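PDB 5U1T: separin from Saccharomyces cerevisiae, which cleaves the MCD1/SCC1 subunit of cohesin at the onset of anaphase as a caspase-like cysteine protease, so that sister chromatids can separate. Local coordinates for residues Ile98-Asn106 / Trp124-Leu135. Sequence-based numbering, arbitrary orientation.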
loop_
_atom_site.group_PDB
_atom_site.type_symbol
_atom_site.label_atom_id
_atom_site.label_comp_id
_atom_site.label_asym_id
_atom_site.label_seq_id
_atom_site.Cartn_x
_atom_site.Cartn_y
_atom_site.Cartn_z
ATOM N N ILE A 98 28.843 -43.189 -37.072
ATOM C CA ILE A 98 29.308 -41.825 -37.306
ATOM C C ILE A 98 28.115 -40.889 -37.475
ATOM O O ILE A 98 27.993 -39.854 -36.804
ATOM C CB ILE A 98 30.220 -41.749 -38.567
ATOM C CG1 ILE A 98 31.607 -42.347 -38.282
ATOM C CG2 ILE A 98 30.314 -40.329 -39.111
ATOM C CD1 ILE A 98 32.641 -42.047 -39.342
ATOM N N ILE A 99 27.234 -41.272 -38.393
ATOM C CA ILE A 99 25.980 -40.566 -38.632
ATOM C C ILE A 99 25.141 -40.405 -37.338
ATOM O O ILE A 99 24.646 -39.318 -37.057
ATOM C CB ILE A 99 25.193 -41.298 -39.746
ATOM C CG1 ILE A 99 25.920 -41.066 -41.066
ATOM C CG2 ILE A 99 23.749 -40.825 -39.826
ATOM C CD1 ILE A 99 25.498 -41.994 -42.201
ATOM N N PHE A 100 25.034 -41.482 -36.562
ATOM C CA PHE A 100 24.345 -41.494 -35.277
ATOM C C PHE A 100 24.955 -40.475 -34.314
ATOM O O PHE A 100 24.239 -39.664 -33.731
ATOM C CB PHE A 100 24.398 -42.905 -34.694
ATOM C CG PHE A 100 23.727 -43.061 -33.355
ATOM C CD1 PHE A 100 22.514 -42.447 -33.080
ATOM C CD2 PHE A 100 24.297 -43.881 -32.373
ATOM C CE1 PHE A 100 21.887 -42.617 -31.826
ATOM C CE2 PHE A 100 23.678 -44.063 -31.130
ATOM C CZ PHE A 100 22.471 -43.427 -30.856
ATOM N N LEU A 101 26.281 -40.503 -34.185
ATOM C CA LEU A 101 27.010 -39.577 -33.330
ATOM C C LEU A 101 26.698 -38.126 -33.716
ATOM O O LEU A 101 26.475 -37.250 -32.847
ATOM C CB LEU A 101 28.525 -39.850 -33.411
ATOM C CG LEU A 101 29.466 -39.042 -32.496
ATOM C CD1 LEU A 101 30.746 -39.814 -32.183
ATOM C CD2 LEU A 101 29.809 -37.655 -33.072
ATOM N N PHE A 102 26.687 -37.881 -35.022
ATOM C CA PHE A 102 26.481 -36.540 -35.531
ATOM C C PHE A 102 25.046 -36.078 -35.322
ATOM O O PHE A 102 24.814 -34.943 -34.917
ATOM C CB PHE A 102 26.820 -36.468 -36.997
ATOM C CG PHE A 102 26.735 -35.095 -37.567
ATOM C CD1 PHE A 102 27.831 -34.258 -37.539
ATOM C CD2 PHE A 102 25.566 -34.641 -38.157
ATOM C CE1 PHE A 102 27.764 -32.993 -38.082
ATOM C CE2 PHE A 102 25.490 -33.373 -38.705
ATOM C CZ PHE A 102 26.592 -32.549 -38.668
ATOM N N ASN A 103 24.096 -36.965 -35.594
ATOM C CA ASN A 103 22.691 -36.615 -35.512
ATOM C C ASN A 103 22.264 -36.287 -34.082
ATOM O O ASN A 103 21.410 -35.448 -33.868
ATOM C CB ASN A 103 21.835 -37.736 -36.084
ATOM C CG ASN A 103 21.815 -37.726 -37.586
ATOM O OD1 ASN A 103 22.179 -36.736 -38.223
ATOM N ND2 ASN A 103 21.397 -38.828 -38.167
ATOM N N GLU A 104 22.904 -36.934 -33.119
ATOM C CA GLU A 104 22.583 -36.770 -31.726
ATOM C C GLU A 104 23.187 -35.516 -31.133
ATOM O O GLU A 104 22.991 -35.252 -29.970
ATOM C CB GLU A 104 23.072 -37.969 -30.933
ATOM C CG GLU A 104 22.435 -39.271 -31.300
ATOM C CD GLU A 104 21.091 -39.454 -30.649
ATOM O OE1 GLU A 104 20.089 -38.993 -31.217
ATOM O OE2 GLU A 104 21.014 -40.055 -29.565
ATOM N N THR A 105 23.912 -34.735 -31.921
ATOM C CA THR A 105 24.711 -33.655 -31.344
ATOM C C THR A 105 24.677 -32.384 -32.189
ATOM O O THR A 105 25.468 -31.472 -31.968
ATOM C CB THR A 105 26.191 -34.099 -31.160
ATOM O OG1 THR A 105 26.697 -34.660 -32.397
ATOM C CG2 THR A 105 26.316 -35.147 -30.056
ATOM N N ASN A 106 23.763 -32.330 -33.155
ATOM C CA ASN A 106 23.693 -31.218 -34.095
ATOM C C ASN A 106 22.252 -30.897 -34.485
ATOM O O ASN A 106 21.411 -31.791 -34.537
ATOM C CB ASN A 106 24.486 -31.526 -35.390
ATOM C CG ASN A 106 25.985 -31.748 -35.156
ATOM O OD1 ASN A 106 26.763 -30.800 -35.164
ATOM N ND2 ASN A 106 26.389 -33.001 -34.965
ATOM N N TRP A 124 28.707 -26.693 -31.329
ATOM C CA TRP A 124 28.152 -27.989 -30.962
ATOM C C TRP A 124 29.047 -29.163 -31.341
ATOM O O TRP A 124 29.048 -30.182 -30.640
ATOM C CB TRP A 124 26.775 -28.153 -31.595
ATOM C CG TRP A 124 25.790 -27.248 -30.943
ATOM C CD1 TRP A 124 25.285 -26.087 -31.442
ATOM C CD2 TRP A 124 25.225 -27.404 -29.635
ATOM N NE1 TRP A 124 24.424 -25.519 -30.535
ATOM C CE2 TRP A 124 24.373 -26.305 -29.414
ATOM C CE3 TRP A 124 25.348 -28.373 -28.637
ATOM C CZ2 TRP A 124 23.652 -26.138 -28.225
ATOM C CZ3 TRP A 124 24.620 -28.216 -27.459
ATOM C CH2 TRP A 124 23.786 -27.103 -27.262
ATOM N N ASN A 125 29.819 -29.014 -32.421
ATOM C CA ASN A 125 30.622 -30.121 -32.923
ATOM C C ASN A 125 32.124 -29.852 -33.139
ATOM O O ASN A 125 32.875 -30.785 -33.486
ATOM C CB ASN A 125 30.027 -30.639 -34.249
ATOM C CG ASN A 125 30.165 -29.642 -35.417
ATOM O OD1 ASN A 125 31.097 -28.835 -35.481
ATOM N ND2 ASN A 125 29.231 -29.718 -36.356
ATOM N N ASP A 126 32.570 -28.607 -32.950
ATOM C CA ASP A 126 33.902 -28.224 -33.458
ATOM C C ASP A 126 35.071 -28.852 -32.684
ATOM O O ASP A 126 36.226 -28.736 -33.086
ATOM C CB ASP A 126 34.056 -26.699 -33.493
ATOM C CG ASP A 126 34.003 -26.073 -32.132
ATOM O OD1 ASP A 126 33.993 -26.821 -31.128
ATOM O OD2 ASP A 126 33.988 -24.819 -32.067
ATOM N N TYR A 127 34.759 -29.518 -31.581
ATOM C CA TYR A 127 35.758 -30.249 -30.818
ATOM C C TYR A 127 35.908 -31.711 -31.274
ATOM O O TYR A 127 36.684 -32.454 -30.699
ATOM C CB TYR A 127 35.408 -30.181 -29.321
ATOM C CG TYR A 127 34.100 -30.839 -28.916
ATOM C CD1 TYR A 127 34.064 -32.183 -28.547
ATOM C CD2 TYR A 127 32.899 -30.120 -28.886
ATOM C CE1 TYR A 127 32.873 -32.795 -28.162
ATOM C CE2 TYR A 127 31.692 -30.725 -28.488
ATOM C CZ TYR A 127 31.692 -32.060 -28.123
ATOM O OH TYR A 127 30.529 -32.688 -27.740
ATOM N N TYR A 128 35.159 -32.128 -32.290
ATOM C CA TYR A 128 35.310 -33.484 -32.830
ATOM C C TYR A 128 35.150 -33.570 -34.360
ATOM O O TYR A 128 35.560 -34.563 -34.972
ATOM C CB TYR A 128 34.305 -34.450 -32.167
ATOM C CG TYR A 128 32.844 -34.246 -32.575
ATOM C CD1 TYR A 128 32.360 -34.723 -33.795
ATOM C CD2 TYR A 128 31.953 -33.577 -31.739
ATOM C CE1 TYR A 128 31.033 -34.526 -34.173
ATOM C CE2 TYR A 128 30.624 -33.394 -32.100
ATOM C CZ TYR A 128 30.164 -33.869 -33.320
ATOM O OH TYR A 128 28.840 -33.692 -33.695
ATOM N N LEU A 129 34.541 -32.542 -34.956
ATOM C CA LEU A 129 34.100 -32.591 -36.351
ATOM C C LEU A 129 35.239 -32.976 -37.302
ATOM O O LEU A 129 35.090 -33.862 -38.140
ATOM C CB LEU A 129 33.493 -31.243 -36.772
ATOM C CG LEU A 129 32.968 -31.226 -38.215
ATOM C CD1 LEU A 129 31.825 -32.222 -38.399
ATOM C CD2 LEU A 129 32.545 -29.836 -38.641
ATOM N N SER A 130 36.352 -32.269 -37.153
ATOM C CA SER A 130 37.628 -32.611 -37.756
ATOM C C SER A 130 37.916 -34.104 -37.720
ATOM O O SER A 130 38.123 -34.718 -38.761
ATOM C CB SER A 130 38.743 -31.845 -37.039
ATOM O OG SER A 130 40.007 -32.484 -37.170
ATOM N N ASN A 131 37.914 -34.697 -36.533
ATOM C CA ASN A 131 38.259 -36.103 -36.441
ATOM C C ASN A 131 37.151 -37.010 -36.970
ATOM O O ASN A 131 37.432 -38.116 -37.445
ATOM C CB ASN A 131 38.616 -36.471 -35.005
ATOM C CG ASN A 131 39.788 -35.660 -34.481
ATOM O OD1 ASN A 131 40.844 -35.547 -35.130
ATOM N ND2 ASN A 131 39.597 -35.053 -33.316
ATOM N N LEU A 132 35.901 -36.553 -36.906
ATOM C CA LEU A 132 34.793 -37.341 -37.436
ATOM C C LEU A 132 34.954 -37.520 -38.950
ATOM O O LEU A 132 34.833 -38.616 -39.475
ATOM C CB LEU A 132 33.444 -36.680 -37.104
ATOM C CG LEU A 132 32.189 -37.529 -37.364
ATOM C CD1 LEU A 132 32.154 -38.787 -36.484
ATOM C CD2 LEU A 132 30.906 -36.714 -37.206
ATOM N N LYS A 133 35.255 -36.424 -39.632
ATOM C CA LYS A 133 35.428 -36.425 -41.066
ATOM C C LYS A 133 36.594 -37.331 -41.517
ATOM O O LYS A 133 36.512 -38.018 -42.553
ATOM C CB LYS A 133 35.631 -34.989 -41.549
ATOM C CG LYS A 133 34.414 -34.103 -41.343
ATOM C CD LYS A 133 34.499 -32.795 -42.117
ATOM C CE LYS A 133 33.259 -31.927 -41.898
ATOM N NZ LYS A 133 33.215 -30.801 -42.869
ATOM N N ILE A 134 37.670 -37.343 -40.732
ATOM C CA ILE A 134 38.811 -38.205 -41.008
ATOM C C ILE A 134 38.386 -39.671 -40.876
ATOM O O ILE A 134 38.814 -40.524 -41.671
ATOM C CB ILE A 134 40.030 -37.887 -40.062
ATOM C CG1 ILE A 134 40.575 -36.483 -40.328
ATOM C CG2 ILE A 134 41.154 -38.884 -40.264
ATOM C CD1 ILE A 134 41.687 -36.087 -39.421
ATOM N N LEU A 135 37.541 -39.970 -39.893
ATOM C CA LEU A 135 37.035 -41.333 -39.739
ATOM C C LEU A 135 36.132 -41.702 -40.924
ATOM O O LEU A 135 36.186 -42.820 -41.436
ATOM C CB LEU A 135 36.293 -41.493 -38.414
ATOM C CG LEU A 135 37.136 -41.223 -37.154
ATOM C CD1 LEU A 135 36.278 -41.059 -35.875
ATOM C CD2 LEU A 135 38.135 -42.327 -36.976
#
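Tyr128 reaches just beyond the C-terminal end of helix 91-103, where its OH donates a hydrogen bond to Thr105 OG1 (2.7 Å). That hydroxyl passes the chain on, giving its own proton to Leu101 O, a carbonyl of the helix's last turns. With CG between its backbone N and carbonyl carbon (chi1 71°), Tyr128 turns one ring face to Leu101, whose CD2 makes a CH-pi contact 4.0 Å from the ring centroid. A tyrosine thus serves both the polar helix end and its apolar flank. Asparagine suits position 106 because its amide offers donor and acceptor at once: Asn106 ND2 donates to Phe102 O in the carbonyl plane (N-H...O 175°), while OD1 accepts from Asn125 ND2 (2.9 Å). The same ND2 lies over the centre of the Phe102 ring. With an alanine here, Phe102 O is likely to lose its side-chain donor, and Asn125 ND2, still bonded to Asp120 O, its acceptor across the contact. These polar groups close one end of an antiparallel helix pair, 91-103 against 129-142, in the all-helical N-terminal region, with Tyr128 as N-cap residue of the second helix. Further along, the interface is apolar. With CG anti to its N (chi1 -169°), Leu132 carries its forked end toward the other helix, its two methyls reaching two partners: CD1 meets Ile98 CG2 (3.6 Å), CD2 Phe102 CD1 (3.9 Å). Ile116 of helix 113-117 packs against all three, and Ile98 CD1 extends to Leu135 CB (3.8 Å).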